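Local structure of beta-N-acetylhexosaminidase (Thermotoga neapolitana, 5BZA) at residues H165-D170 against R188-P193; E184-E189 against V211-V216; K379-I384 against D396-F401. The protein probably hydrolyses terminal non-reducing N-acetyl-D-hexosamine residues of N-acetyl-beta-D-hexosaminides, as a zinc-binding member of glycosyl hydrolase family 3. All coordinates share one frame; numbering follows the deposited sequence.

Contact 1: H165-D170 against R188-P193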
loop_
_atom_site.group_PDB
_atom_site.type_symbol
_atom_site.label_atom_id
_atom_site.label_comp_id
_atom_site.label_asym_id
_atom_site.label_seq_id
_atom_site.Cartn_x
_atom_site.Cartn_y
_atom_site.Cartn_z
ATOM N N HIS B 165 -22.838 -15.724 -12.410
ATOM C CA HIS B 165 -22.199 -15.509 -13.708
ATOM C C HIS B 165 -21.322 -16.719 -14.081
ATOM O O HIS B 165 -20.702 -16.755 -15.150
ATOM C CB HIS B 165 -21.338 -14.215 -13.638
ATOM C CG HIS B 165 -20.983 -13.603 -14.967
ATOM N ND1 HIS B 165 -20.353 -14.302 -15.982
ATOM C CD2 HIS B 165 -21.129 -12.334 -15.426
ATOM C CE1 HIS B 165 -20.154 -13.494 -17.015
ATOM N NE2 HIS B 165 -20.623 -12.295 -16.708
ATOM N N GLY B 166 -21.250 -17.702 -13.194
ATOM C CA GLY B 166 -20.211 -18.698 -13.309
ATOM C C GLY B 166 -20.370 -19.714 -14.427
ATOM O O GLY B 166 -19.359 -20.206 -14.962
ATOM N N LYS B 167 -21.613 -19.958 -14.842
ATOM C CA LYS B 167 -21.949 -21.081 -15.725
ATOM C C LYS B 167 -21.986 -20.709 -17.189
ATOM O O LYS B 167 -22.726 -21.321 -17.949
ATOM C CB LYS B 167 -23.304 -21.669 -15.348
ATOM C CG LYS B 167 -23.272 -22.654 -14.237
ATOM C CD LYS B 167 -24.667 -22.700 -13.649
ATOM C CE LYS B 167 -24.934 -23.988 -12.912
ATOM N NZ LYS B 167 -24.161 -24.141 -11.713
ATOM N N THR B 168 -21.330 -19.619 -17.553
ATOM C CA THR B 168 -21.164 -19.245 -18.941
ATOM C C THR B 168 -19.684 -19.104 -19.254
ATOM O O THR B 168 -18.884 -18.743 -18.371
ATOM C CB THR B 168 -21.873 -17.926 -19.255
ATOM O OG1 THR B 168 -21.505 -17.499 -20.570
ATOM C CG2 THR B 168 -21.445 -16.855 -18.259
ATOM N N ALA B 169 -19.301 -19.404 -20.496
ATOM C CA ALA B 169 -17.894 -19.258 -20.902
ATOM C C ALA B 169 -17.670 -17.863 -21.482
ATOM O O ALA B 169 -16.542 -17.392 -21.609
ATOM C CB ALA B 169 -17.498 -20.327 -21.907
ATOM N N ASP B 170 -18.771 -17.196 -21.793
ATOM C CA ASP B 170 -18.735 -15.880 -22.405
ATOM C C ASP B 170 -18.554 -14.710 -21.432
ATOM O O ASP B 170 -18.958 -14.761 -20.261
ATOM C CB ASP B 170 -19.993 -15.702 -23.226
ATOM C CG ASP B 170 -19.950 -16.511 -24.502
ATOM O OD1 ASP B 170 -18.880 -16.522 -25.143
ATOM O OD2 ASP B 170 -20.961 -17.163 -24.836
ATOM N N ARG B 188 -30.873 -23.491 -6.325
ATOM C CA ARG B 188 -30.114 -24.459 -5.527
ATOM C C ARG B 188 -28.617 -24.173 -5.413
ATOM O O ARG B 188 -27.979 -24.558 -4.432
ATOM C CB ARG B 188 -30.262 -25.858 -6.113
ATOM C CG ARG B 188 -31.571 -26.557 -5.833
ATOM C CD ARG B 188 -31.381 -28.072 -6.096
ATOM N NE ARG B 188 -31.164 -28.392 -7.522
ATOM C CZ ARG B 188 -29.971 -28.538 -8.111
ATOM N NH1 ARG B 188 -29.904 -28.829 -9.411
ATOM N NH2 ARG B 188 -28.847 -28.400 -7.408
ATOM N N GLU B 189 -28.058 -23.524 -6.433
ATOM C CA GLU B 189 -26.614 -23.427 -6.560
ATOM C C GLU B 189 -26.151 -22.006 -6.580
ATOM O O GLU B 189 -25.703 -21.496 -5.546
ATOM C CB GLU B 189 -26.158 -24.136 -7.806
ATOM C CG GLU B 189 -26.668 -25.530 -7.779
ATOM C CD GLU B 189 -26.294 -26.287 -8.992
ATOM O OE1 GLU B 189 -25.657 -25.707 -9.914
ATOM O OE2 GLU B 189 -26.712 -27.457 -9.041
ATOM N N ASP B 190 -26.272 -21.389 -7.760
ATOM C CA ASP B 190 -25.695 -20.090 -8.014
ATOM C C ASP B 190 -26.200 -19.082 -7.004
ATOM O O ASP B 190 -25.439 -18.161 -6.597
ATOM C CB ASP B 190 -25.971 -19.612 -9.434
ATOM C CG ASP B 190 -25.505 -20.612 -10.493
ATOM O OD1 ASP B 190 -26.129 -21.710 -10.606
ATOM O OD2 ASP B 190 -24.527 -20.307 -11.241
ATOM N N LEU B 191 -27.464 -19.245 -6.594
ATOM C CA LEU B 191 -28.063 -18.276 -5.676
ATOM C C LEU B 191 -27.800 -18.542 -4.200
ATOM O O LEU B 191 -28.044 -17.655 -3.392
ATOM C CB LEU B 191 -29.580 -18.187 -5.905
ATOM C CG LEU B 191 -30.044 -17.304 -7.075
ATOM C CD1 LEU B 191 -31.555 -17.505 -7.366
ATOM C CD2 LEU B 191 -29.699 -15.836 -6.805
ATOM N N LEU B 192 -27.317 -19.742 -3.866
ATOM C CA LEU B 192 -27.139 -20.147 -2.470
ATOM C C LEU B 192 -26.208 -19.168 -1.682
ATOM O O LEU B 192 -26.544 -18.759 -0.551
ATOM C CB LEU B 192 -26.586 -21.583 -2.396
ATOM C CG LEU B 192 -26.320 -22.111 -0.982
ATOM C CD1 LEU B 192 -27.626 -22.322 -0.210
ATOM C CD2 LEU B 192 -25.436 -23.367 -0.937
ATOM N N PRO B 193 -25.061 -18.772 -2.277
ATOM C CA PRO B 193 -24.207 -17.840 -1.534
ATOM C C PRO B 193 -24.864 -16.457 -1.386
ATOM O O PRO B 193 -24.717 -15.816 -0.317
ATOM C CB PRO B 193 -22.920 -17.779 -2.385
ATOM C CG PRO B 193 -23.269 -18.340 -3.691
ATOM C CD PRO B 193 -24.396 -19.263 -3.505
HETATM O O HOH W 1 -22.577 -18.389 -10.578
HETATM O O HOH W 2 -24.307 -19.168 -13.541
#
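Lys167 is the third residue of a type I beta turn, His165 to Thr168, and it faces Glu189 and Asp190, the first two residues of a second type I turn that ends at Leu192. The second turn is closed by Leu192 N bonding to Glu189 O at 2.9 Å. Between the turns the link is ionic and water-mediated. The Lys167 chain passes obliquely by the Asp190 carboxylate, its CD 3.4 Å from Asp190 OD2, and bends at its last torsion (chi4 68°), which swings NZ in between two carboxylates. Lys167 NZ gives a hydrogen-bonded salt bridge to Glu189 OE1 at 2.8 Å, arriving nearly in line with the C-O bond, and a weak one to Asp190 OD1 at 3.3 Å. One water donates to Asp190 OD2 and takes the Gly166 N-H; a second donates to Asp190 OD2 at 2.6 Å and takes the Lys167 N-H, so two successive amides are tied to one carboxylate oxygen. Arg188 NH2 makes a tilted bond of 2.8 Å on the anti side of Glu189 OE2, extending the network. A methionine in place of Lys167 carries no charge, and Asp190 OD1 and Glu189 OE1 would probably be left without their common cation, Glu189 keeping its Arg188 bridge. Glu189 also lies about 3 Å, nearest atoms, from a cadmium ion. His165 and Gly166 end the Lys-His-Phe-Pro-Gly-His-Gly sequence, probably a signature of family 3 N-acetylglucosaminidases, which starts at the end of barrel strand 156-162 and runs into the loop after it. The contact fastens this loop to the break between helix 183-188 and helix 192-198, and Glu189, Leu192 and Pro193 touch helix 136-153.

Contact 2: E184-E189 against V211-V216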
loop_
_atom_site.group_PDB
_atom_site.type_symbol
_atom_site.label_atom_id
_atom_site.label_comp_id
_atom_site.label_asym_id
_atom_site.label_seq_id
_atom_site.Cartn_x
_atom_site.Cartn_y
_atom_site.Cartn_z
ATOM N N GLU B 184 -34.801 -23.617 -10.932
ATOM C CA GLU B 184 -34.672 -24.484 -9.778
ATOM C C GLU B 184 -33.170 -24.728 -9.503
ATOM O O GLU B 184 -32.737 -24.736 -8.343
ATOM C CB GLU B 184 -35.443 -25.791 -10.017
ATOM C CG GLU B 184 -35.016 -26.960 -9.120
ATOM C CD GLU B 184 -33.797 -27.709 -9.677
ATOM O OE1 GLU B 184 -33.720 -27.862 -10.930
ATOM O OE2 GLU B 184 -32.912 -28.110 -8.867
ATOM N N GLU B 185 -32.385 -24.862 -10.570
ATOM C CA GLU B 185 -30.937 -25.011 -10.428
ATOM C C GLU B 185 -30.190 -23.742 -9.936
ATOM O O GLU B 185 -29.279 -23.848 -9.110
ATOM C CB GLU B 185 -30.330 -25.447 -11.741
ATOM C CG GLU B 185 -28.883 -25.813 -11.589
ATOM C CD GLU B 185 -28.203 -25.974 -12.912
ATOM O OE1 GLU B 185 -28.909 -25.970 -13.938
ATOM O OE2 GLU B 185 -26.969 -26.087 -12.948
ATOM N N LEU B 186 -30.554 -22.572 -10.467
ATOM C CA LEU B 186 -29.993 -21.311 -9.998
ATOM C C LEU B 186 -30.286 -21.154 -8.523
ATOM O O LEU B 186 -29.414 -20.740 -7.732
ATOM C CB LEU B 186 -30.567 -20.118 -10.761
ATOM C CG LEU B 186 -30.153 -19.988 -12.219
ATOM C CD1 LEU B 186 -30.889 -18.805 -12.919
ATOM C CD2 LEU B 186 -28.654 -19.814 -12.294
ATOM N N TRP B 187 -31.531 -21.461 -8.150
ATOM C CA TRP B 187 -31.939 -21.356 -6.757
ATOM C C TRP B 187 -31.097 -22.264 -5.868
ATOM O O TRP B 187 -30.678 -21.861 -4.785
ATOM C CB TRP B 187 -33.387 -21.714 -6.567
ATOM C CG TRP B 187 -33.852 -21.517 -5.126
ATOM C CD1 TRP B 187 -33.965 -22.474 -4.152
ATOM C CD2 TRP B 187 -34.251 -20.278 -4.520
ATOM N NE1 TRP B 187 -34.405 -21.895 -2.972
ATOM C CE2 TRP B 187 -34.610 -20.559 -3.183
ATOM C CE3 TRP B 187 -34.345 -18.952 -4.986
ATOM C CZ2 TRP B 187 -35.069 -19.573 -2.309
ATOM C CZ3 TRP B 187 -34.804 -17.956 -4.104
ATOM C CH2 TRP B 187 -35.153 -18.277 -2.783
ATOM N N ARG B 188 -30.873 -23.491 -6.325
ATOM C CA ARG B 188 -30.114 -24.459 -5.527
ATOM C C ARG B 188 -28.617 -24.173 -5.413
ATOM O O ARG B 188 -27.979 -24.558 -4.432
ATOM C CB ARG B 188 -30.262 -25.858 -6.113
ATOM C CG ARG B 188 -31.571 -26.557 -5.833
ATOM C CD ARG B 188 -31.381 -28.072 -6.096
ATOM N NE ARG B 188 -31.164 -28.392 -7.522
ATOM C CZ ARG B 188 -29.971 -28.538 -8.111
ATOM N NH1 ARG B 188 -29.904 -28.829 -9.411
ATOM N NH2 ARG B 188 -28.847 -28.400 -7.408
ATOM N N GLU B 189 -28.058 -23.524 -6.433
ATOM C CA GLU B 189 -26.614 -23.427 -6.560
ATOM C C GLU B 189 -26.151 -22.006 -6.580
ATOM O O GLU B 189 -25.703 -21.496 -5.546
ATOM C CB GLU B 189 -26.158 -24.136 -7.806
ATOM C CG GLU B 189 -26.668 -25.530 -7.779
ATOM C CD GLU B 189 -26.294 -26.287 -8.992
ATOM O OE1 GLU B 189 -25.657 -25.707 -9.914
ATOM O OE2 GLU B 189 -26.712 -27.457 -9.041
ATOM N N VAL B 211 -26.130 -10.896 -17.938
ATOM C CA VAL B 211 -26.167 -12.225 -18.496
ATOM C C VAL B 211 -27.626 -12.613 -18.691
ATOM O O VAL B 211 -28.475 -12.315 -17.840
ATOM C CB VAL B 211 -25.448 -13.266 -17.590
ATOM C CG1 VAL B 211 -25.798 -14.717 -18.022
ATOM C CG2 VAL B 211 -23.932 -12.991 -17.536
ATOM N N LYS B 212 -27.889 -13.266 -19.808
ATOM C CA LYS B 212 -29.208 -13.842 -20.093
ATOM C C LYS B 212 -29.366 -15.272 -19.563
ATOM O O LYS B 212 -28.492 -16.134 -19.774
ATOM C CB LYS B 212 -29.475 -13.813 -21.598
ATOM C CG LYS B 212 -30.914 -14.043 -21.998
ATOM C CD LYS B 212 -31.121 -13.640 -23.453
ATOM C CE LYS B 212 -29.962 -14.072 -24.371
ATOM N NZ LYS B 212 -30.293 -13.680 -25.805
ATOM N N TYR B 213 -30.499 -15.500 -18.882
ATOM C CA TYR B 213 -30.885 -16.809 -18.371
ATOM C C TYR B 213 -32.164 -17.356 -19.115
ATOM O O TYR B 213 -33.277 -17.315 -18.597
ATOM C CB TYR B 213 -31.114 -16.695 -16.865
ATOM C CG TYR B 213 -29.885 -16.159 -16.165
ATOM C CD1 TYR B 213 -29.623 -14.788 -16.122
ATOM C CD2 TYR B 213 -28.967 -17.024 -15.585
ATOM C CE1 TYR B 213 -28.470 -14.295 -15.499
ATOM C CE2 TYR B 213 -27.827 -16.539 -14.946
ATOM C CZ TYR B 213 -27.583 -15.181 -14.916
ATOM O OH TYR B 213 -26.450 -14.705 -14.292
ATOM N N PRO B 214 -31.975 -17.882 -20.334
ATOM C CA PRO B 214 -33.113 -18.225 -21.219
ATOM C C PRO B 214 -34.184 -19.126 -20.589
ATOM O O PRO B 214 -35.333 -18.870 -20.881
ATOM C CB PRO B 214 -32.446 -18.934 -22.397
ATOM C CG PRO B 214 -31.090 -18.392 -22.431
ATOM C CD PRO B 214 -30.679 -18.094 -20.994
ATOM N N ALA B 215 -33.818 -20.102 -19.743
ATOM C CA ALA B 215 -34.772 -20.950 -19.050
ATOM C C ALA B 215 -35.638 -20.150 -18.094
ATOM O O ALA B 215 -36.595 -20.698 -17.531
ATOM C CB ALA B 215 -34.058 -22.060 -18.282
ATOM N N VAL B 216 -35.340 -18.855 -17.923
ATOM C CA VAL B 216 -36.020 -18.043 -16.921
ATOM C C VAL B 216 -36.676 -16.774 -17.471
ATOM O O VAL B 216 -37.774 -16.400 -17.009
ATOM C CB VAL B 216 -35.012 -17.592 -15.761
ATOM C CG1 VAL B 216 -35.712 -16.734 -14.710
ATOM C CG2 VAL B 216 -34.306 -18.793 -15.095
#
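Leu186 holds CG beside its backbone N (chi1 -69°) and CD1 anti to CA (chi2 175°), and this sends the CD1 methyl off the helix toward Tyr213 and Val216. Tyr213 also has CG beside its N (chi1 -57°), turning its ring to the same methyl. One carbon therefore does all the touching from the helix side: Leu186 CD1 comes obliquely to the ring at Tyr213 CD2, 3.7 Å away, and lies 4.1 Å from Val216 CG2. The two partners are brought to the same place by a backbone bond of 2.7 Å from Val216 N to Tyr213 O, which folds the chain back through Pro214 and Ala215. In the TIM-barrel-like N-terminal domain of this glycosyl hydrolase, the contact joins the short helix 183-188, which follows barrel strand 156-162, to the loop that follows the next strand, 205-208. Helix 225-235 supports the same corner, with Leu227 touching both Tyr213 and Val216. The Tyr213 ring is fixed from more than one direction: Val211 CG1 covers one face, 3.5 Å above the plane and offset toward the rim, while the hydroxyl at the far end hydrogen-bonds to Gly164 O. That bond satisfies the polar end of a buried ring and ties it to the loop of His165, the nearest atoms of the Tyr213 and His165 side chains being about 5 Å apart.

Contact 3: K379-I384 against D396-F401. With CD (cadmium ion), chain T.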
loop_
_atom_site.group_PDB
_atom_site.type_symbol
_atom_site.label_atom_id
_atom_site.label_comp_id
_atom_site.label_asym_id
_atom_site.label_seq_id
_atom_site.Cartn_x
_atom_site.Cartn_y
_atom_site.Cartn_z
ATOM N N LYS B 379 2.679 22.656 -22.005
ATOM C CA LYS B 379 3.334 22.092 -23.183
ATOM C C LYS B 379 4.837 22.017 -22.868
ATOM O O LYS B 379 5.446 22.958 -22.328
ATOM C CB LYS B 379 3.091 22.935 -24.434
ATOM C CG LYS B 379 1.719 23.502 -24.539
ATOM C CD LYS B 379 1.540 24.237 -25.861
ATOM C CE LYS B 379 1.667 25.715 -25.584
ATOM N NZ LYS B 379 1.561 26.552 -26.799
ATOM N N VAL B 380 5.423 20.871 -23.172
ATOM C CA VAL B 380 6.818 20.640 -22.867
ATOM C C VAL B 380 7.621 20.461 -24.153
ATOM O O VAL B 380 7.350 19.533 -24.930
ATOM C CB VAL B 380 6.962 19.414 -21.976
ATOM C CG1 VAL B 380 8.421 19.030 -21.802
ATOM C CG2 VAL B 380 6.261 19.667 -20.623
ATOM N N ARG B 381 8.592 21.345 -24.386
ATOM C CA ARG B 381 9.477 21.251 -25.556
ATOM C C ARG B 381 10.639 20.303 -25.346
ATOM O O ARG B 381 10.986 19.554 -26.260
ATOM C CB ARG B 381 10.066 22.604 -25.977
ATOM C CG ARG B 381 10.814 22.450 -27.324
ATOM C CD ARG B 381 11.330 23.744 -27.907
ATOM N NE ARG B 381 10.259 24.664 -28.266
ATOM C CZ ARG B 381 10.480 25.861 -28.789
ATOM N NH1 ARG B 381 11.724 26.250 -29.033
ATOM N NH2 ARG B 381 9.472 26.667 -29.080
ATOM N N ASP B 382 11.246 20.307 -24.158
ATOM C CA ASP B 382 12.349 19.370 -23.938
ATOM C C ASP B 382 12.531 19.000 -22.483
ATOM O O ASP B 382 12.063 19.701 -21.598
ATOM C CB ASP B 382 13.652 19.984 -24.474
ATOM C CG ASP B 382 14.707 18.933 -24.811
ATOM O OD1 ASP B 382 14.679 17.818 -24.219
ATOM O OD2 ASP B 382 15.561 19.219 -25.688
ATOM N N VAL B 383 13.209 17.883 -22.241
ATOM C CA VAL B 383 13.515 17.475 -20.875
ATOM C C VAL B 383 15.012 17.217 -20.793
ATOM O O VAL B 383 15.529 16.313 -21.464
ATOM C CB VAL B 383 12.754 16.205 -20.450
ATOM C CG1 VAL B 383 13.216 15.764 -19.078
ATOM C CG2 VAL B 383 11.273 16.462 -20.439
ATOM N N ILE B 384 15.688 18.016 -19.966
ATOM C CA ILE B 384 17.143 17.939 -19.779
ATOM C C ILE B 384 17.453 17.556 -18.362
ATOM O O ILE B 384 16.999 18.189 -17.402
ATOM C CB ILE B 384 17.859 19.271 -20.120
ATOM C CG1 ILE B 384 17.596 19.688 -21.575
ATOM C CG2 ILE B 384 19.395 19.176 -19.864
ATOM C CD1 ILE B 384 17.969 21.132 -21.832
ATOM N N ASP B 396 18.222 27.824 -23.316
ATOM C CA ASP B 396 17.248 28.872 -23.474
ATOM C C ASP B 396 16.012 28.173 -24.015
ATOM O O ASP B 396 16.063 27.007 -24.404
ATOM C CB ASP B 396 17.709 29.970 -24.423
ATOM C CG ASP B 396 16.920 31.252 -24.240
ATOM O OD1 ASP B 396 16.075 31.301 -23.311
ATOM O OD2 ASP B 396 17.096 32.189 -25.057
ATOM N N GLY B 397 14.892 28.875 -23.966
ATOM C CA GLY B 397 13.614 28.341 -24.371
ATOM C C GLY B 397 12.645 29.460 -24.084
ATOM O O GLY B 397 13.024 30.540 -23.595
ATOM N N GLU B 398 11.386 29.228 -24.399
ATOM C CA GLU B 398 10.391 30.262 -24.187
ATOM C C GLU B 398 10.078 30.358 -22.702
ATOM O O GLU B 398 9.694 31.419 -22.188
ATOM C CB GLU B 398 9.144 29.934 -24.983
ATOM C CG GLU B 398 9.489 29.515 -26.367
ATOM C CD GLU B 398 8.270 28.990 -27.092
ATOM O OE1 GLU B 398 7.168 29.004 -26.496
ATOM O OE2 GLU B 398 8.428 28.557 -28.241
ATOM N N LEU B 399 10.227 29.223 -22.021
ATOM C CA LEU B 399 10.008 29.148 -20.582
ATOM C C LEU B 399 10.850 28.037 -20.072
ATOM O O LEU B 399 10.889 26.962 -20.670
ATOM C CB LEU B 399 8.541 28.919 -20.235
ATOM C CG LEU B 399 8.033 29.074 -18.788
ATOM C CD1 LEU B 399 8.380 30.439 -18.178
ATOM C CD2 LEU B 399 6.504 28.878 -18.774
ATOM N N ILE B 400 11.575 28.318 -18.984
ATOM C CA ILE B 400 12.463 27.321 -18.434
ATOM C C ILE B 400 12.080 27.052 -16.994
ATOM O O ILE B 400 11.899 27.991 -16.214
ATOM C CB ILE B 400 13.925 27.752 -18.522
ATOM C CG1 ILE B 400 14.269 28.140 -19.961
ATOM C CG2 ILE B 400 14.814 26.593 -18.097
ATOM C CD1 ILE B 400 15.711 28.653 -20.173
ATOM N N PHE B 401 11.938 25.766 -16.658
ATOM C CA PHE B 401 11.664 25.364 -15.284
ATOM C C PHE B 401 12.920 24.728 -14.755
ATOM O O PHE B 401 13.259 23.610 -15.170
ATOM C CB PHE B 401 10.517 24.343 -15.166
ATOM C CG PHE B 401 9.137 24.898 -15.435
ATOM C CD1 PHE B 401 8.935 26.245 -15.665
ATOM C CD2 PHE B 401 8.024 24.063 -15.359
ATOM C CE1 PHE B 401 7.662 26.750 -15.902
ATOM C CE2 PHE B 401 6.721 24.560 -15.573
ATOM C CZ PHE B 401 6.541 25.906 -15.846
HETATM CD CD CD T . 5.759 28.228 -28.715
HETATM O O HOH W 3 4.483 30.233 -28.148
#
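Arg381 and Glu398 meet across the surface of the C-terminal domain, an alpha/beta unit whose central sheet is parallel apart from one end strand. Arg381 lies on edge strand 380-386 and Glu398 just ahead of strand 399-404; strand 347-352 runs between the two, and Arg381 bonds through its backbone to Val347 there. Apolar contact accompanies this: Leu399 and Phe401 set their side chains on the same Val347. The charged contact passes the start of the intervening strand, at Glu346. The Arg381 chain leaves its backbone with CG opposite N (chi1 -172°) and bends at chi3 (-64°), crossing Glu398 at about a right angle, guanidinium and carboxylate planes 89° apart as modelled. NH2 is placed implausibly close to Glu398 OE2, so the exact meeting there is doubtful, but Arg381 NE has a salt bridge to Glu346 OE2. Metal binding is the third kind of interaction. Glu398 chelates a cadmium ion with both carboxylate oxygens, and Glu346 completes the protein's share of the site. Arg381, bridged to Glu346, is likely to offset some of the negative charge gathered there. The bidentate grip is even, OE1 and OE2 of Glu398 each standing 2.7 Å from the cadmium, and a water oxygen binds that ion at 2.4 Å.

In the fold
Contacts 1 and 2 are neighbours in the N-terminal barrel domain, their centres 8 Å apart, and they share Arg188 and Glu189. Leu191 N probably bonds to Leu186 O at 2.7 Å, carrying the end of helix 183-188 into the turn of contact 1. The two loops also meet where His165 NE2 packs 3.5 Å from Val211 CG2. His161, which with Asp245 binds cadmium in this crystal, lies beside these loops: its ring meets that of His165 edge-to-face, and its side chain is about 6 Å, nearest atoms, from that of Tyr213. Contact 3 belongs to the C-terminal domain, its centre about 57 Å from that of contact 1 and 62 Å from that of contact 2; its cadmium is a separate site.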